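Local structure of protein HP0721 (2XRH) at residues K21-V26 with V32-E37; T14-L19 with K39-K44. The protein is of unknown function, a secreted Helicobacter pylori protein of the DUF1104 family whose truncated, largely helical form binds nicotinic acid in the crystal. All coordinates share one frame; numbering follows the deposited sequence.

Interaction 1: residues K21-V26 with V32-E37. With NIO (nicotinic acid), chain B.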
loop_
_atom_site.group_PDB
_atom_site.type_symbol
_atom_site.label_atom_id
_atom_site.label_comp_id
_atom_site.label_asym_id
_atom_site.label_seq_id
_atom_site.Cartn_x
_atom_site.Cartn_y
_atom_site.Cartn_z
ATOM N N LYS A 21 -10.115 -9.897 15.184
ATOM C CA LYS A 21 -10.629 -8.544 15.423
ATOM C C LYS A 21 -9.540 -7.481 15.601
ATOM O O LYS A 21 -9.796 -6.311 15.384
ATOM C CB LYS A 21 -11.557 -8.544 16.627
ATOM C CG LYS A 21 -12.906 -9.136 16.303
ATOM C CD LYS A 21 -13.756 -9.306 17.531
ATOM C CE LYS A 21 -15.158 -9.703 17.103
ATOM N NZ LYS A 21 -16.057 -9.865 18.248
ATOM N N MET A 22 -8.345 -7.908 15.963
ATOM C CA MET A 22 -7.226 -6.972 16.163
ATOM C C MET A 22 -6.401 -6.808 14.881
ATOM O O MET A 22 -5.423 -6.059 14.867
ATOM C CB MET A 22 -6.350 -7.345 17.341
ATOM C CG MET A 22 -5.701 -8.630 17.228
ATOM S SD MET A 22 -4.638 -8.981 18.672
ATOM C CE MET A 22 -5.839 -9.328 19.915
ATOM N N ALA A 23 -6.786 -7.477 13.795
ATOM C CA ALA A 23 -6.031 -7.336 12.545
ATOM C C ALA A 23 -5.970 -5.884 12.117
ATOM O O ALA A 23 -6.946 -5.168 12.072
ATOM C CB ALA A 23 -6.613 -8.183 11.420
ATOM N N GLY A 24 -4.762 -5.465 11.808
ATOM C CA GLY A 24 -4.505 -4.069 11.361
ATOM C C GLY A 24 -4.251 -3.065 12.464
ATOM O O GLY A 24 -3.839 -1.929 12.180
ATOM N N VAL A 25 -4.480 -3.448 13.717
ATOM C CA VAL A 25 -4.305 -2.560 14.871
ATOM C C VAL A 25 -3.224 -3.009 15.826
ATOM O O VAL A 25 -2.869 -2.249 16.720
ATOM C CB VAL A 25 -5.617 -2.352 15.631
ATOM C CG1 VAL A 25 -6.645 -1.843 14.694
ATOM C CG2 VAL A 25 -6.068 -3.567 16.226
ATOM N N VAL A 26 -2.686 -4.211 15.632
ATOM C CA VAL A 26 -1.643 -4.727 16.527
ATOM C C VAL A 26 -0.413 -3.815 16.366
ATOM O O VAL A 26 -0.088 -3.419 15.274
ATOM C CB VAL A 26 -1.273 -6.196 16.186
ATOM C CG1 VAL A 26 -0.084 -6.698 16.964
ATOM C CG2 VAL A 26 -2.475 -7.127 16.409
ATOM N N VAL A 32 5.512 -9.571 15.265
ATOM C CA VAL A 32 6.124 -10.880 15.049
ATOM C C VAL A 32 5.401 -11.948 15.891
ATOM O O VAL A 32 5.059 -13.013 15.394
ATOM C CB VAL A 32 7.662 -10.857 15.333
ATOM C CG1 VAL A 32 8.245 -12.261 15.398
ATOM C CG2 VAL A 32 8.359 -10.048 14.239
ATOM N N ASP A 33 5.144 -11.659 17.149
ATOM C CA ASP A 33 4.430 -12.575 18.001
ATOM C C ASP A 33 3.011 -12.818 17.503
ATOM O O ASP A 33 2.533 -13.939 17.502
ATOM C CB ASP A 33 4.375 -12.052 19.433
ATOM C CG ASP A 33 5.712 -12.193 20.179
ATOM O OD1 ASP A 33 6.645 -12.859 19.687
ATOM O OD2 ASP A 33 5.819 -11.602 21.265
ATOM N N TYR A 34 2.348 -11.770 17.033
ATOM C CA TYR A 34 1.004 -11.928 16.487
ATOM C C TYR A 34 1.007 -12.841 15.275
ATOM O O TYR A 34 0.173 -13.738 15.159
ATOM C CB TYR A 34 0.477 -10.555 16.104
ATOM C CG TYR A 34 -0.926 -10.519 15.503
ATOM C CD1 TYR A 34 -2.045 -10.815 16.231
ATOM C CD2 TYR A 34 -1.096 -10.084 14.184
ATOM C CE1 TYR A 34 -3.330 -10.745 15.654
ATOM C CE2 TYR A 34 -2.340 -9.993 13.618
ATOM C CZ TYR A 34 -3.456 -10.323 14.333
ATOM O OH TYR A 34 -4.705 -10.230 13.755
ATOM N N THR A 35 1.919 -12.610 14.364
ATOM C CA THR A 35 2.022 -13.372 13.126
ATOM C C THR A 35 2.368 -14.827 13.418
ATOM O O THR A 35 1.756 -15.725 12.859
ATOM C CB THR A 35 3.081 -12.743 12.222
ATOM O OG1 THR A 35 2.736 -11.377 11.949
ATOM C CG2 THR A 35 3.260 -13.485 10.923
ATOM N N LYS A 36 3.309 -15.056 14.339
ATOM C CA LYS A 36 3.603 -16.415 14.787
ATOM C C LYS A 36 2.357 -17.096 15.363
ATOM O O LYS A 36 2.124 -18.271 15.077
ATOM C CB LYS A 36 4.770 -16.426 15.784
ATOM C CG LYS A 36 6.113 -16.049 15.161
ATOM C CD LYS A 36 7.232 -15.968 16.195
ATOM C CE LYS A 36 8.571 -15.802 15.493
ATOM N NZ LYS A 36 9.728 -15.720 16.478
ATOM N N GLU A 37 1.566 -16.400 16.155
ATOM C CA GLU A 37 0.365 -16.978 16.731
ATOM C C GLU A 37 -0.664 -17.327 15.645
ATOM O O GLU A 37 -1.224 -18.405 15.647
ATOM C CB GLU A 37 -0.259 -16.118 17.803
ATOM C CG GLU A 37 -1.395 -16.824 18.557
ATOM C CD GLU A 37 -0.903 -17.931 19.512
ATOM O OE1 GLU A 37 0.267 -17.866 19.957
ATOM O OE2 GLU A 37 -1.677 -18.857 19.798
HETATM N N NIO B . 0.765 -9.614 10.190
HETATM C C1 NIO B . 0.101 -8.462 10.420
HETATM C C2 NIO B . 0.064 -7.455 9.439
HETATM C C3 NIO B . 0.725 -7.610 8.256
HETATM C C4 NIO B . 1.394 -8.808 8.056
HETATM C C5 NIO B . 1.405 -9.794 9.040
HETATM C C6 NIO B . -0.587 -6.149 9.725
HETATM O O1 NIO B . -0.105 -5.131 9.149
HETATM O O2 NIO B . -1.505 -6.089 10.553
#

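Interaction 2: residues T14-L19 with K39-K44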
loop_
_atom_site.group_PDB
_atom_site.type_symbol
_atom_site.label_atom_id
_atom_site.label_comp_id
_atom_site.label_asym_id
_atom_site.label_seq_id
_atom_site.Cartn_x
_atom_site.Cartn_y
_atom_site.Cartn_z
ATOM N N THR A 14 -5.483 -15.819 23.648
ATOM C CA THR A 14 -6.495 -15.033 22.943
ATOM C C THR A 14 -7.278 -15.950 22.016
ATOM O O THR A 14 -6.683 -16.771 21.326
ATOM C CB THR A 14 -5.796 -13.893 22.136
ATOM O OG1 THR A 14 -4.986 -13.138 23.050
ATOM C CG2 THR A 14 -6.797 -12.933 21.420
ATOM N N SER A 15 -8.595 -15.771 21.957
ATOM C CA SER A 15 -9.427 -16.548 21.058
ATOM C C SER A 15 -9.136 -16.223 19.603
ATOM O O SER A 15 -8.626 -15.133 19.305
ATOM C CB SER A 15 -10.901 -16.296 21.350
ATOM O OG SER A 15 -11.282 -14.990 20.996
ATOM N N ASP A 16 -9.410 -17.164 18.702
ATOM C CA ASP A 16 -9.274 -16.927 17.261
ATOM C C ASP A 16 -10.044 -15.658 16.862
ATOM O O ASP A 16 -9.562 -14.836 16.066
ATOM C CB ASP A 16 -9.810 -18.110 16.438
ATOM C CG ASP A 16 -8.999 -19.382 16.572
ATOM O OD1 ASP A 16 -7.868 -19.407 17.094
ATOM O OD2 ASP A 16 -9.529 -20.393 16.106
ATOM N N GLU A 17 -11.242 -15.510 17.411
ATOM C CA GLU A 17 -12.117 -14.338 17.175
ATOM C C GLU A 17 -11.413 -13.062 17.476
ATOM O O GLU A 17 -11.357 -12.156 16.625
ATOM C CB GLU A 17 -13.369 -14.421 18.046
ATOM C CG GLU A 17 -14.301 -13.239 17.889
ATOM C CD GLU A 17 -15.638 -13.416 18.619
ATOM O OE1 GLU A 17 -15.952 -14.530 19.053
ATOM O OE2 GLU A 17 -16.394 -12.442 18.738
ATOM N N ASP A 18 -10.884 -12.985 18.693
ATOM C CA ASP A 18 -10.203 -11.790 19.131
ATOM C C ASP A 18 -8.921 -11.551 18.361
ATOM O O ASP A 18 -8.561 -10.392 18.140
ATOM C CB ASP A 18 -9.967 -11.822 20.646
ATOM C CG ASP A 18 -11.248 -11.650 21.440
ATOM O OD1 ASP A 18 -12.316 -11.289 20.857
ATOM O OD2 ASP A 18 -11.181 -11.899 22.662
ATOM N N LEU A 19 -8.214 -12.596 17.942
ATOM C CA LEU A 19 -7.035 -12.393 17.093
ATOM C C LEU A 19 -7.441 -11.790 15.752
ATOM O O LEU A 19 -6.766 -10.886 15.221
ATOM C CB LEU A 19 -6.282 -13.695 16.830
ATOM C CG LEU A 19 -5.423 -14.276 17.953
ATOM C CD1 LEU A 19 -4.846 -15.636 17.550
ATOM C CD2 LEU A 19 -4.314 -13.334 18.390
ATOM N N LYS A 39 -0.077 -18.004 12.509
ATOM C CA LYS A 39 0.471 -19.117 11.716
ATOM C C LYS A 39 0.300 -20.402 12.500
ATOM O O LYS A 39 -0.109 -21.403 11.941
ATOM C CB LYS A 39 1.912 -18.897 11.270
ATOM C CG LYS A 39 2.094 -17.801 10.230
ATOM C CD LYS A 39 3.576 -17.689 9.773
ATOM C CE LYS A 39 3.796 -16.698 8.618
ATOM N NZ LYS A 39 3.784 -17.311 7.243
ATOM N N LYS A 40 0.581 -20.353 13.792
ATOM C CA LYS A 40 0.353 -21.502 14.684
ATOM C C LYS A 40 -1.089 -22.008 14.595
ATOM O O LYS A 40 -1.322 -23.217 14.429
ATOM C CB LYS A 40 0.688 -21.126 16.127
ATOM C CG LYS A 40 0.196 -22.112 17.159
ATOM C CD LYS A 40 1.000 -21.957 18.445
ATOM C CE LYS A 40 2.501 -22.095 18.198
ATOM N NZ LYS A 40 2.903 -23.461 17.769
ATOM N N ARG A 41 -2.054 -21.104 14.697
ATOM C CA ARG A 41 -3.467 -21.459 14.681
ATOM C C ARG A 41 -3.856 -22.000 13.305
ATOM O O ARG A 41 -4.513 -23.031 13.200
ATOM C CB ARG A 41 -4.403 -20.280 15.018
ATOM C CG ARG A 41 -4.160 -19.509 16.302
ATOM C CD ARG A 41 -4.349 -20.287 17.533
ATOM N NE ARG A 41 -4.010 -19.488 18.734
ATOM C CZ ARG A 41 -4.826 -18.711 19.444
ATOM N NH1 ARG A 41 -6.117 -18.611 19.151
ATOM N NH2 ARG A 41 -4.363 -18.084 20.536
ATOM N N MET A 42 -3.391 -21.337 12.263
ATOM C CA MET A 42 -3.789 -21.714 10.899
ATOM C C MET A 42 -3.246 -23.059 10.458
ATOM O O MET A 42 -3.924 -23.776 9.713
ATOM C CB MET A 42 -3.335 -20.678 9.899
ATOM C CG MET A 42 -4.191 -19.479 9.918
ATOM S SD MET A 42 -3.699 -18.390 8.568
ATOM C CE MET A 42 -5.043 -17.225 8.546
ATOM N N GLU A 43 -2.026 -23.375 10.893
ATOM C CA GLU A 43 -1.381 -24.655 10.602
ATOM C C GLU A 43 -2.210 -25.834 11.084
ATOM O O GLU A 43 -2.052 -26.950 10.568
ATOM C CB GLU A 43 -0.032 -24.732 11.309
ATOM C CG GLU A 43 1.060 -23.895 10.724
ATOM C CD GLU A 43 1.961 -24.691 9.811
ATOM O OE1 GLU A 43 1.647 -25.880 9.579
ATOM O OE2 GLU A 43 2.979 -24.133 9.342
ATOM N N LYS A 44 -3.073 -25.597 12.076
ATOM C CA LYS A 44 -3.870 -26.651 12.709
ATOM C C LYS A 44 -5.227 -26.816 12.048
ATOM O O LYS A 44 -5.860 -27.869 12.148
ATOM C CB LYS A 44 -4.085 -26.336 14.192
ATOM C CG LYS A 44 -2.806 -26.264 15.009
ATOM C CD LYS A 44 -3.030 -25.872 16.508
ATOM C CE LYS A 44 -1.669 -25.874 17.260
ATOM N NZ LYS A 44 -1.668 -25.462 18.711
#

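Interaction 1: residues K21-V26 with V32-E37
Tyr34 of helix 31-44 reaches across to the loop that follows helix 16-21, its ring lying under Val26 and beside Met22 while its hydroxyl reaches Ala23, a helix-loop contact in the buried centre of this all-helical DUF1104 fold. It illustrates how a single aromatic side chain can knit a loop to a helix without any hydrogen bond between the two segments. Val26 takes the ring face: its CG2 methyl stands 3.6 Å from the centroid of the Tyr34 ring and only 6° off the normal, a CH-pi contact centred on the ring. The methyl gets there because Val26 has CG1 anti to the backbone N (chi1 172°), which leaves CG1 to lean on Tyr34 CB while CG2 covers the aromatic carbons.

Met22 approaches from the same side of the ring plane, but obliquely, off toward CE1. Its side chain runs past that of Tyr34 in the opposite sense, CG lying 3.5 Å from Tyr34 CE1. The sulfur makes a Met-aromatic contact, SD being 4.7 Å from the ring centroid and 55° off the normal. At the far end of the ring Ala23 meets the phenol oxygen through carbon, with CA 3.4 Å from Tyr34 OH and CB close behind; that hydroxyl has its hydrogen-bond partner in Leu19 O, and Phe11 adds an edge-to-face ring contact.

Nicotinic acid lies alongside. Its C1 approaches the edge of the Tyr34 ring, and Arg76, which also binds Val26 O, hydrogen-bonds to the ligand. Gly24 and Thr35 belong to the same pocket, where Thr35 OG1, already hydrogen-bonded to Ile31 O, comes within 3.2 Å of the ligand's ring nitrogen N.

Interaction 2: residues T14-L19 with K39-K44
The guanidinium of Arg41 has Leu19 over one face and oxygen acceptors at its edge. Leu19 CD1 sits above the centre of the plane, 3.6 Å from Arg41 CZ, the two side chains crossing at about a right angle. Within the plane, NH1 and NH2 of Arg41 both point at one carbonyl: NH2 lies 2.8 Å and NH1 2.9 Å from Thr14 O, an end-on grip in which two N-H groups share one oxygen, both bonds noticeably bent (148° and 142°). NH1 is shared further, forming a salt bridge of 2.8 Å to Asp16 OD1, which it meets on the anti side, somewhat out of the carboxylate plane, with that plane turned 42° from the guanidinium. The Arg41 chain kinks at its second torsion, bringing CG and CD alongside Asp16 OD1, and NE pairs with Glu37 OE2, so two carboxylates and a carbonyl fix the rotation of the group.

The acceptors cluster at a helix start: Ser15 is the N-cap, its OG accepting a hydrogen bond from Asp18 N (3.1 Å). Arginine thus ties the entry of helix 16-21 to the C-terminal part of helix 31-44, a surface contact with Phe53 of helix 47-65 touching Asp16 and Phe11 of a loop packing on Leu19.

Both interactions fasten the same N-terminal unit, helix 16-21 with the residues just before and after it, to helix 31-44, and their centres are 10 Å apart. Along the chain, segments 14-19 and 21-26 come first and are answered in reverse order by 32-37 and 39-44, so the chain doubles back once and the 21-26/32-37 pair lies inside the 14-19/39-44 pair. The inner contact is buried and borders the nicotinic acid pocket; the outer one is polar and near the surface. They also touch directly: Tyr34 OH of interaction 1 bonds to Leu19 O (2.6 Å), and the Leu19 side chain, on which Glu37 packs, covers Arg41 in interaction 2. The pair therefore forms a continuous interface running from the pocket toward the surface.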